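Local coordinates for tryptophanyl-tRNA synthetase (Campylobacter jejuni subsp. jejuni, PDB 3TZL), which probably attaches tryptophan to its cognate tRNA at the expense of ATP, working as a homodimeric class I aminoacyl-tRNA synthetase, at residues B[208-211]-B[212-216]; B[267-270]-B[271-275]; B[89-92]-B[93-97]. All blocks are in the same frame, centred on the assembly; numbering follows the deposited sequence.

Interaction 1 of 3, residues B[208-211]-B[212-216]; sequences KTLK and KQISS
Gln213 lies alongside Thr209, which stands one turn earlier in the helix, and the two side chains point the same way. Followed outward from the backbone, the glutamine hugs its neighbour for most of its length. Its CB sits 3.5 Å from Thr209 O, and its CG comes closer still, 3.2 Å from the same oxygen, which also accepts the bond from Gln213 N at 3.0 Å. With CG anti to the carbonyl carbon (chi1 -68°) and the chain extended beyond it, CD passes beside the Thr209 methyl, and NE2 ends 3.9 Å from Thr209 CG2. That NE2 then bonds to Asp202, while Thr209 OG1 bonds to Ser206, so each polar end is tied back to residues earlier in the chain. Helix 207-215 follows the KMSKS signature of class I synthetases, and the Gln213 side chain is about 8 Å from that of Met193 in the signature. On the buried side of the same helix, Leu210 CD1 meets Ile214 CD1 at 3.6 Å, both leaning on helix 262-276. The exposed flank gathers lysines, with the like charges of Lys208 NZ and Lys212 NZ 4.8 Å apart and not in contact. At the C-terminal end, Ser216 OG donates to Gln213 O over 2.6 Å, and Ser216 N reaches that carbonyl as well, gripping it twice as the helix gives way to loop.

Interaction 2 of 3, residues B[267-270]-B[271-275]; sequences IYLN and ELVNA
Glu271, Asn270 and Tyr268 carry most of this contact, and they use three different means to do so. Glu271 folds back over the preceding turn with its aliphatic part: CB is 3.3 Å from Tyr268 O, and CG is 3.5 Å from Ile267 O. Beyond CG the chain runs straight, and OE1 arrives at the edge of the Tyr268 ring, near its plane, 4.3 Å from CD1. A face of that ring belongs to Leu272. There CG makes a CH-pi contact 4.2 Å from the centroid and 22° off the normal, displaced toward the rim, while CD1 touches the ring atom CE2 at 3.6 Å. A chi1 of 178° carries the Tyr268 ring forward beside Leu272, and chi2 of 59° turns its face to it; Arg254 adds a cation-pi partner. Tyr268 with Leu272, and Leu269 with Val273 (CD1 to CG2 4.0 Å), are i to i+4 pairs on helix 262-276, whose Leu269 and Val273 are buried while Glu271 is exposed, and which packs on helices 207-215 and 234-239. Asn270 works through a water instead. The molecule accepts from Asn274 ND2 at 3.0 Å; its other leg, to Asn270 OD1, is unusually short at 2.5 Å and so less certain. Asn270 ND2 bonds back to Lys266 O, whereas Asn274 OD1 is taken by Arg281, which fixes the way round of both amides.

Interaction 3 of 3, residues B[89-92]-B[93-97]; sequences MELY and WILSQ
Helix 87-96 belongs to the subunit interface of this dimer, and the turns where Leu91 meets Leu95 and Tyr92 meets Ser96 show how one short helix can serve two chains. On the side turned toward its own subunit, Leu91 CG and Leu95 CG are 4.0 Å apart, and Leu91 CD1 stands equally far from Leu95 CD2. The two leucines approach from different first torsions: Leu91 has CG anti to its backbone N (chi1 -176°), whereas Leu95 has CG anti to its carbonyl carbon (chi1 -63°), which also presses Leu95 CG to 3.2 Å from Leu91 O. Ile94, a little further round, lays CD1 3.6 Å from Glu90 O. Within the chain, Phe171 lies against both leucines, helix 150-167 against Leu95 and helix 291-320 against Ile94, and one oxygen of Glu90 bonds to Tyr317. The other flank is occupied by larger or polar groups. Tyr92 O receives Ser96 N at 3.1 Å, and Ser96 OG lies at a like distance from it. Gln97 curls back: its NE2 donates to Trp93 O at 2.9 Å and rests 3.1 Å above the plane of the Trp93 ring, over its centre. From the second subunit, His122 is hydrogen-bonded to Ser96 OG, while Tyr44 meets the Trp93 ring at about 70° and selenomethionine Met89 packs on it. The second oxygen of Glu90 forms a salt bridge with Lys86 and a hydrogen bond with Tyr44 of that subunit, partners that would be expected to favour the charged carboxylate. Everything that touches is buried, in an interface helix of the homodimer whose one side packs on its own subunit and whose other side meets the second.

Along the chain interaction 3 comes first, then interaction 1, then interaction 2. The last two are neighbours: their centres are 11 Å apart, and helix 207-215 lies against helix 262-276. Leu210 CD2 sits 3.6 Å from Val273 CG1, and Ile214 CG2 3.4 Å from Asn270 ND2, so the two helices pack directly against each other. Interaction 3, on helix 87-96, is on the opposite side of the chain's centre, with its nearest atoms about 34 Å from interaction 1 and 38 Å from interaction 2. The bound ADP and tryptophan lie between these extremes, with helical packing beyond the KMSKS region at one end and the dimer interface at the other.

Interaction 1 of 3, residues B[208-211]-B[212-216]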
loop_
_atom_site.group_PDB
_atom_site.type_symbol
_atom_site.label_atom_id
_atom_site.label_comp_id
_atom_site.label_asym_id
_atom_site.label_seq_id
_atom_site.Cartn_x
_atom_site.Cartn_y
_atom_site.Cartn_z
ATOM N N LYS B 208 13.609 -39.405 12.248
ATOM C CA LYS B 208 15.066 -39.420 12.191
ATOM C C LYS B 208 15.644 -38.111 12.718
ATOM O O LYS B 208 16.621 -38.100 13.466
ATOM C CB LYS B 208 15.549 -39.658 10.755
ATOM C CG LYS B 208 17.066 -39.847 10.632
ATOM C CD LYS B 208 17.547 -39.785 9.183
ATOM C CE LYS B 208 17.284 -38.411 8.569
ATOM N NZ LYS B 208 17.961 -37.304 9.315
ATOM N N THR B 209 15.034 -37.004 12.318
ATOM C CA THR B 209 15.486 -35.686 12.740
ATOM C C THR B 209 15.222 -35.436 14.228
ATOM O O THR B 209 16.027 -34.808 14.919
ATOM C CB THR B 209 14.827 -34.597 11.885
ATOM O OG1 THR B 209 15.196 -34.788 10.514
ATOM C CG2 THR B 209 15.267 -33.231 12.334
ATOM N N LEU B 210 14.097 -35.943 14.721
ATOM C CA LEU B 210 13.774 -35.861 16.145
ATOM C C LEU B 210 14.759 -36.694 16.985
ATOM O O LEU B 210 15.290 -36.220 17.996
ATOM C CB LEU B 210 12.326 -36.313 16.390
ATOM C CG LEU B 210 11.910 -36.346 17.864
ATOM C CD1 LEU B 210 11.951 -34.934 18.455
ATOM C CD2 LEU B 210 10.545 -37.007 18.070
ATOM N N LYS B 211 15.006 -37.931 16.556
ATOM C CA LYS B 211 15.991 -38.798 17.205
ATOM C C LYS B 211 17.344 -38.096 17.322
ATOM O O LYS B 211 17.994 -38.138 18.366
ATOM C CB LYS B 211 16.134 -40.117 16.437
ATOM C CG LYS B 211 16.924 -41.199 17.167
ATOM C CD LYS B 211 17.093 -42.446 16.301
ATOM C CE LYS B 211 17.881 -43.545 17.019
ATOM N NZ LYS B 211 18.448 -44.542 16.064
ATOM N N LYS B 212 17.744 -37.431 16.245
ATOM C CA LYS B 212 19.010 -36.710 16.175
ATOM C C LYS B 212 19.035 -35.550 17.172
ATOM O O LYS B 212 20.006 -35.364 17.904
ATOM C CB LYS B 212 19.211 -36.194 14.746
ATOM C CG LYS B 212 20.621 -35.757 14.389
ATOM C CD LYS B 212 20.666 -35.216 12.954
ATOM C CE LYS B 212 19.830 -33.926 12.809
ATOM N NZ LYS B 212 19.767 -33.383 11.407
ATOM N N GLN B 213 17.954 -34.780 17.206
ATOM C CA GLN B 213 17.870 -33.629 18.097
ATOM C C GLN B 213 17.857 -34.061 19.551
ATOM O O GLN B 213 18.549 -33.482 20.385
ATOM C CB GLN B 213 16.637 -32.797 17.766
ATOM C CG GLN B 213 16.778 -32.127 16.411
ATOM C CD GLN B 213 15.573 -31.311 16.000
ATOM O OE1 GLN B 213 14.472 -31.454 16.549
ATOM N NE2 GLN B 213 15.776 -30.445 15.016
ATOM N N ILE B 214 17.075 -35.091 19.850
ATOM C CA ILE B 214 16.970 -35.574 21.217
ATOM C C ILE B 214 18.289 -36.182 21.673
ATOM O O ILE B 214 18.691 -36.017 22.818
ATOM C CB ILE B 214 15.806 -36.564 21.361
ATOM C CG1 ILE B 214 14.472 -35.799 21.384
ATOM C CG2 ILE B 214 15.932 -37.359 22.621
ATOM C CD1 ILE B 214 13.282 -36.696 21.343
ATOM N N SER B 215 18.976 -36.863 20.762
ATOM C CA SER B 215 20.258 -37.487 21.082
ATOM C C SER B 215 21.277 -36.453 21.532
ATOM O O SER B 215 22.155 -36.746 22.338
ATOM C CB SER B 215 20.803 -38.240 19.872
ATOM O OG SER B 215 20.924 -39.621 20.147
ATOM N N SER B 216 21.138 -35.238 21.012
ATOM C CA SER B 216 22.086 -34.165 21.267
ATOM C C SER B 216 21.884 -33.513 22.616
ATOM O O SER B 216 22.651 -32.630 22.989
ATOM C CB SER B 216 21.978 -33.089 20.181
ATOM O OG SER B 216 20.823 -32.277 20.370
#

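Interaction 2 of 3, residues B[267-270]-B[271-275]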
loop_
_atom_site.group_PDB
_atom_site.type_symbol
_atom_site.label_atom_id
_atom_site.label_comp_id
_atom_site.label_asym_id
_atom_site.label_seq_id
_atom_site.Cartn_x
_atom_site.Cartn_y
_atom_site.Cartn_z
ATOM N N ILE B 267 15.560 -42.421 24.723
ATOM C CA ILE B 267 14.705 -43.311 23.941
ATOM C C ILE B 267 13.242 -43.108 24.336
ATOM O O ILE B 267 12.355 -42.980 23.477
ATOM C CB ILE B 267 15.100 -44.789 24.143
ATOM C CG1 ILE B 267 16.388 -45.105 23.369
ATOM C CG2 ILE B 267 13.970 -45.706 23.695
ATOM C CD1 ILE B 267 16.871 -46.520 23.529
ATOM N N TYR B 268 13.015 -43.068 25.647
ATOM C CA TYR B 268 11.715 -42.754 26.215
ATOM C C TYR B 268 11.210 -41.384 25.755
ATOM O O TYR B 268 10.062 -41.253 25.351
ATOM C CB TYR B 268 11.779 -42.809 27.747
ATOM C CG TYR B 268 10.479 -42.444 28.425
ATOM C CD1 TYR B 268 9.319 -43.158 28.169
ATOM C CD2 TYR B 268 10.412 -41.387 29.331
ATOM C CE1 TYR B 268 8.119 -42.825 28.783
ATOM C CE2 TYR B 268 9.219 -41.053 29.954
ATOM C CZ TYR B 268 8.075 -41.778 29.674
ATOM O OH TYR B 268 6.879 -41.456 30.281
ATOM N N LEU B 269 12.071 -40.368 25.797
ATOM C CA LEU B 269 11.669 -39.024 25.386
ATOM C C LEU B 269 11.178 -39.015 23.950
ATOM O O LEU B 269 10.164 -38.384 23.642
ATOM C CB LEU B 269 12.801 -38.008 25.580
ATOM C CG LEU B 269 12.426 -36.553 25.242
ATOM C CD1 LEU B 269 11.136 -36.149 25.945
ATOM C CD2 LEU B 269 13.543 -35.590 25.611
ATOM N N ASN B 270 11.889 -39.719 23.072
ATOM C CA ASN B 270 11.435 -39.903 21.689
ATOM C C ASN B 270 10.004 -40.424 21.594
ATOM O O ASN B 270 9.187 -39.871 20.854
ATOM C CB ASN B 270 12.362 -40.847 20.922
ATOM C CG ASN B 270 13.562 -40.142 20.361
ATOM O OD1 ASN B 270 13.526 -39.635 19.242
ATOM N ND2 ASN B 270 14.640 -40.099 21.133
ATOM N N GLU B 271 9.709 -41.480 22.346
ATOM C CA GLU B 271 8.361 -42.041 22.390
ATOM C C GLU B 271 7.318 -41.018 22.829
ATOM O O GLU B 271 6.240 -40.944 22.240
ATOM C CB GLU B 271 8.298 -43.244 23.332
ATOM C CG GLU B 271 9.187 -44.397 22.931
ATOM C CD GLU B 271 9.073 -45.583 23.889
ATOM O OE1 GLU B 271 8.207 -45.557 24.796
ATOM O OE2 GLU B 271 9.857 -46.541 23.734
ATOM N N LEU B 272 7.633 -40.256 23.874
ATOM C CA LEU B 272 6.742 -39.200 24.360
ATOM C C LEU B 272 6.456 -38.152 23.289
ATOM O O LEU B 272 5.300 -37.819 23.030
ATOM C CB LEU B 272 7.348 -38.498 25.573
ATOM C CG LEU B 272 7.183 -39.222 26.901
ATOM C CD1 LEU B 272 7.791 -38.392 28.027
ATOM C CD2 LEU B 272 5.696 -39.502 27.144
ATOM N N VAL B 273 7.514 -37.623 22.680
ATOM C CA VAL B 273 7.342 -36.576 21.681
ATOM C C VAL B 273 6.597 -37.090 20.441
ATOM O O VAL B 273 5.674 -36.440 19.957
ATOM C CB VAL B 273 8.683 -35.905 21.312
ATOM C CG1 VAL B 273 8.501 -34.882 20.173
ATOM C CG2 VAL B 273 9.290 -35.227 22.555
ATOM N N ASN B 274 6.974 -38.267 19.946
ATOM C CA ASN B 274 6.319 -38.814 18.767
ATOM C C ASN B 274 4.838 -39.092 18.964
ATOM O O ASN B 274 4.041 -38.921 18.039
ATOM C CB ASN B 274 7.033 -40.079 18.270
ATOM C CG ASN B 274 8.281 -39.760 17.462
ATOM O OD1 ASN B 274 8.297 -38.799 16.691
ATOM N ND2 ASN B 274 9.340 -40.558 17.643
ATOM N N ALA B 275 4.473 -39.518 20.169
ATOM C CA ALA B 275 3.089 -39.878 20.453
ATOM C C ALA B 275 2.256 -38.624 20.670
ATOM O O ALA B 275 1.116 -38.550 20.229
ATOM C CB ALA B 275 3.005 -40.810 21.671
HETATM O O HOH W 1 12.246 -39.885 17.080
#

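Interaction 3 of 3, residues B[89-92]-B[93-97]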
loop_
_atom_site.group_PDB
_atom_site.type_symbol
_atom_site.label_atom_id
_atom_site.label_comp_id
_atom_site.label_asym_id
_atom_site.label_seq_id
_atom_site.Cartn_x
_atom_site.Cartn_y
_atom_site.Cartn_z
HETATM N N MSE B 89 -4.887 -3.431 1.974
HETATM C CA MSE B 89 -3.975 -2.605 1.166
HETATM C C MSE B 89 -4.528 -1.206 0.938
HETATM O O MSE B 89 -3.800 -0.221 0.971
HETATM C CB MSE B 89 -3.740 -3.243 -0.189
HETATM C CG MSE B 89 -2.934 -4.495 -0.116
HETATM SE SE MSE B 89 -1.043 -4.063 -0.114
HETATM C CE MSE B 89 -0.647 -3.301 1.579
ATOM N N GLU B 90 -5.822 -1.136 0.681
ATOM C CA GLU B 90 -6.477 0.136 0.482
ATOM C C GLU B 90 -6.445 0.927 1.779
ATOM O O GLU B 90 -6.125 2.111 1.772
ATOM C CB GLU B 90 -7.907 -0.091 0.005
ATOM C CG GLU B 90 -8.542 1.147 -0.600
ATOM C CD GLU B 90 -9.627 0.806 -1.592
ATOM O OE1 GLU B 90 -9.579 1.333 -2.737
ATOM O OE2 GLU B 90 -10.529 0.020 -1.227
ATOM N N LEU B 91 -6.742 0.270 2.906
ATOM C CA LEU B 91 -6.722 0.952 4.204
ATOM C C LEU B 91 -5.332 1.479 4.561
ATOM O O LEU B 91 -5.190 2.573 5.085
ATOM C CB LEU B 91 -7.261 0.061 5.330
ATOM C CG LEU B 91 -7.352 0.757 6.691
ATOM C CD1 LEU B 91 -8.241 1.995 6.578
ATOM C CD2 LEU B 91 -7.860 -0.178 7.840
ATOM N N TYR B 92 -4.320 0.673 4.279
ATOM C CA TYR B 92 -2.923 1.045 4.470
ATOM C C TYR B 92 -2.577 2.377 3.786
ATOM O O TYR B 92 -1.990 3.263 4.411
ATOM C CB TYR B 92 -2.055 -0.115 3.974
ATOM C CG TYR B 92 -0.622 0.175 3.600
ATOM C CD1 TYR B 92 0.291 0.646 4.535
ATOM C CD2 TYR B 92 -0.162 -0.107 2.320
ATOM C CE1 TYR B 92 1.611 0.876 4.186
ATOM C CE2 TYR B 92 1.151 0.101 1.974
ATOM C CZ TYR B 92 2.037 0.601 2.908
ATOM O OH TYR B 92 3.358 0.828 2.547
ATOM N N TRP B 93 -2.970 2.539 2.525
ATOM C CA TRP B 93 -2.755 3.810 1.826
ATOM C C TRP B 93 -3.525 4.968 2.479
ATOM O O TRP B 93 -3.002 6.071 2.632
ATOM C CB TRP B 93 -3.171 3.693 0.365
ATOM C CG TRP B 93 -3.199 5.006 -0.366
ATOM C CD1 TRP B 93 -4.307 5.669 -0.820
ATOM C CD2 TRP B 93 -2.070 5.814 -0.734
ATOM N NE1 TRP B 93 -3.944 6.840 -1.436
ATOM C CE2 TRP B 93 -2.575 6.951 -1.414
ATOM C CE3 TRP B 93 -0.681 5.689 -0.557
ATOM C CZ2 TRP B 93 -1.741 7.964 -1.916
ATOM C CZ3 TRP B 93 0.155 6.705 -1.057
ATOM C CH2 TRP B 93 -0.384 7.824 -1.730
ATOM N N ILE B 94 -4.775 4.724 2.853
ATOM C CA ILE B 94 -5.531 5.753 3.554
ATOM C C ILE B 94 -4.882 6.172 4.879
ATOM O O ILE B 94 -4.715 7.366 5.142
ATOM C CB ILE B 94 -6.990 5.328 3.740
ATOM C CG1 ILE B 94 -7.695 5.371 2.389
ATOM C CG2 ILE B 94 -7.714 6.223 4.725
ATOM C CD1 ILE B 94 -8.866 4.437 2.308
ATOM N N LEU B 95 -4.480 5.199 5.694
ATOM C CA LEU B 95 -3.825 5.490 6.973
ATOM C C LEU B 95 -2.517 6.261 6.803
ATOM O O LEU B 95 -2.112 7.001 7.695
ATOM C CB LEU B 95 -3.563 4.200 7.759
ATOM C CG LEU B 95 -4.799 3.388 8.184
ATOM C CD1 LEU B 95 -4.406 2.258 9.130
ATOM C CD2 LEU B 95 -5.871 4.292 8.846
ATOM N N SER B 96 -1.852 6.088 5.669
ATOM C CA SER B 96 -0.582 6.772 5.447
ATOM C C SER B 96 -0.773 8.279 5.454
ATOM O O SER B 96 0.137 9.021 5.806
ATOM C CB SER B 96 0.058 6.333 4.140
ATOM O OG SER B 96 0.562 5.017 4.258
ATOM N N GLN B 97 -1.961 8.726 5.068
ATOM C CA GLN B 97 -2.253 10.148 5.009
ATOM C C GLN B 97 -2.380 10.727 6.402
ATOM O O GLN B 97 -2.284 11.936 6.587
ATOM C CB GLN B 97 -3.532 10.399 4.199
ATOM C CG GLN B 97 -3.631 9.551 2.911
ATOM C CD GLN B 97 -2.366 9.590 2.062
ATOM O OE1 GLN B 97 -1.633 10.584 2.044
ATOM N NE2 GLN B 97 -2.097 8.495 1.366
#